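Local structure of putatuve endo-xylanase (Clostridium stercorarium, 1O8P) at residues 45-50 against 111-116. The protein is the family 6 carbohydrate-binding module of a putative endo-xylanase and probably binds xylan and cellulose chains, helping the enzyme engage plant cell-wall polysaccharide. Sequence-based numbering, arbitrary orientation.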
loop_
_atom_site.group_PDB
_atom_site.type_symbol
_atom_site.label_atom_id
_atom_site.label_comp_id
_atom_site.label_asym_id
_atom_site.label_seq_id
_atom_site.Cartn_x
_atom_site.Cartn_y
_atom_site.Cartn_z
ATOM N N PHE A 45 13.572 -1.239 4.718
ATOM C CA PHE A 45 14.332 -2.273 5.384
ATOM C C PHE A 45 14.491 -3.481 4.468
ATOM O O PHE A 45 13.549 -3.858 3.762
ATOM C CB PHE A 45 13.648 -2.740 6.679
ATOM C CG PHE A 45 13.465 -1.655 7.692
ATOM C CD1 PHE A 45 14.561 -0.897 8.125
ATOM C CD2 PHE A 45 12.203 -1.409 8.236
ATOM C CE1 PHE A 45 14.405 0.114 9.035
ATOM C CE2 PHE A 45 12.046 -0.387 9.170
ATOM C CZ PHE A 45 13.160 0.385 9.547
ATOM N N SER A 46 15.656 -4.107 4.514
ATOM C CA SER A 46 15.857 -5.319 3.744
ATOM C C SER A 46 15.215 -6.508 4.479
ATOM O O SER A 46 15.133 -6.518 5.718
ATOM C CB SER A 46 17.351 -5.528 3.463
ATOM O OG SER A 46 18.027 -5.531 4.700
ATOM N N LEU A 47 14.693 -7.463 3.720
ATOM C CA LEU A 47 14.042 -8.624 4.314
ATOM C C LEU A 47 15.046 -9.763 4.279
ATOM O O LEU A 47 15.791 -9.854 3.303
ATOM C CB LEU A 47 12.755 -8.981 3.544
ATOM C CG LEU A 47 11.675 -7.906 3.408
ATOM C CD1 LEU A 47 10.560 -8.452 2.538
ATOM C CD2 LEU A 47 11.136 -7.432 4.737
ATOM N N PRO A 48 15.099 -10.601 5.331
ATOM C CA PRO A 48 16.056 -11.723 5.389
ATOM C C PRO A 48 16.152 -12.577 4.120
ATOM O O PRO A 48 17.290 -12.873 3.696
ATOM C CB PRO A 48 15.552 -12.572 6.563
ATOM C CG PRO A 48 14.832 -11.604 7.441
ATOM C CD PRO A 48 14.268 -10.533 6.548
ATOM N N GLY A 49 15.033 -12.958 3.505
ATOM C CA GLY A 49 15.147 -13.793 2.312
ATOM C C GLY A 49 15.297 -13.117 0.927
ATOM O O GLY A 49 15.108 -13.794 -0.106
ATOM N N GLY A 50 15.651 -11.819 0.908
ATOM C CA GLY A 50 15.600 -10.978 -0.294
ATOM C C GLY A 50 14.393 -10.028 -0.332
ATOM O O GLY A 50 13.303 -10.357 0.154
ATOM N N SER A 111 4.719 -10.286 14.655
ATOM C CA SER A 111 6.053 -9.692 14.550
ATOM C C SER A 111 6.215 -8.810 13.301
ATOM O O SER A 111 5.584 -9.051 12.271
ATOM C CB SER A 111 7.108 -10.788 14.640
ATOM O OG SER A 111 7.994 -10.778 13.568
ATOM N N PHE A 112 7.051 -7.776 13.392
ATOM C CA PHE A 112 7.354 -6.975 12.215
ATOM C C PHE A 112 8.097 -7.705 11.100
ATOM O O PHE A 112 8.387 -7.096 10.077
ATOM C CB PHE A 112 8.072 -5.680 12.591
ATOM C CG PHE A 112 7.164 -4.663 13.197
ATOM C CD1 PHE A 112 6.253 -3.977 12.406
ATOM C CD2 PHE A 112 7.212 -4.405 14.570
ATOM C CE1 PHE A 112 5.403 -3.034 12.970
ATOM C CE2 PHE A 112 6.336 -3.458 15.160
ATOM C CZ PHE A 112 5.445 -2.776 14.357
ATOM N N ASP A 113 8.405 -8.982 11.295
ATOM C CA ASP A 113 9.026 -9.786 10.234
ATOM C C ASP A 113 8.249 -11.098 9.979
ATOM O O ASP A 113 8.780 -12.070 9.461
ATOM C CB ASP A 113 10.528 -10.025 10.469
ATOM C CG ASP A 113 11.253 -10.538 9.197
ATOM O OD1 ASP A 113 10.869 -10.140 8.059
ATOM O OD2 ASP A 113 12.218 -11.343 9.234
ATOM N N THR A 114 6.979 -11.088 10.340
ATOM C CA THR A 114 6.060 -12.137 9.922
ATOM C C THR A 114 5.044 -11.479 9.018
ATOM O O THR A 114 4.177 -10.759 9.504
ATOM C CB THR A 114 5.371 -12.745 11.199
ATOM O OG1 THR A 114 6.391 -13.123 12.136
ATOM C CG2 THR A 114 4.594 -14.041 10.869
ATOM N N TYR A 115 5.176 -11.699 7.713
ATOM C CA TYR A 115 4.295 -11.089 6.713
ATOM C C TYR A 115 3.124 -11.975 6.368
ATOM O O TYR A 115 3.253 -13.200 6.268
ATOM C CB TYR A 115 5.070 -10.690 5.445
ATOM C CG TYR A 115 6.001 -9.516 5.705
ATOM C CD1 TYR A 115 7.237 -9.710 6.322
ATOM C CD2 TYR A 115 5.613 -8.200 5.407
ATOM C CE1 TYR A 115 8.072 -8.636 6.601
ATOM C CE2 TYR A 115 6.461 -7.118 5.677
ATOM C CZ TYR A 115 7.675 -7.345 6.266
ATOM O OH TYR A 115 8.537 -6.296 6.525
ATOM N N ARG A 116 1.980 -11.330 6.199
ATOM C CA ARG A 116 0.753 -11.979 5.781
ATOM C C ARG A 116 0.105 -11.121 4.692
ATOM O O ARG A 116 0.293 -9.891 4.659
ATOM C CB ARG A 116 -0.216 -12.130 6.971
ATOM C CG ARG A 116 0.203 -13.190 8.007
ATOM C CD ARG A 116 0.777 -14.498 7.423
ATOM N NE ARG A 116 1.166 -15.424 8.484
ATOM C CZ ARG A 116 2.362 -16.005 8.605
ATOM N NH1 ARG A 116 3.330 -15.781 7.713
ATOM N NH2 ARG A 116 2.585 -16.825 9.630
#
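A carboxylate set against a proline ring is the odd feature here: Asp113 OD2 lies 3.2 Å from Pro48 CG, and no hydrogen bond joins the two segments. Both are largely loop, at one end of the family 6 beta-sandwich, and each contains a type I beta turn. Residues 47-50 turn between the antiparallel strands 43-46 and 52-55, while Ser111 to Thr114 turn just ahead of strand 116-125. The Asp113 and Pro48 side chains point at one another from their two backbones, and with CG anti to its backbone N (chi1 -165°) Asp113 sends its carboxylate to the ring, where OD1 reaches Pro48 CD at 3.7 Å. Deeper in, Leu47 slants across the hydroxyl end of Tyr115. Its CD2 touches CE1 of the Tyr115 ring at 3.8 Å, while Asp113 OD1 lies in plane at the ring's edge. Arg80 and Ala53 touch both Leu47 and Tyr115, so the buried Tyr115 ring, with Leu47, packs against strands 52-55 and 74-82. Leu47 also packs on Asp142, a calcium ligand, and its side chain lies about 6 Å from the bound calcium ion. The 111-114 beta turn is closed by Thr114 N bonding to Ser111 O and overlaps an ST turn, in which Asp113 N donates to Ser111 OG at 2.9 Å; that hydroxyl also pairs with Thr114 OG1. Leu47 CD2 comes within 3.4 Å of Tyr115 OH.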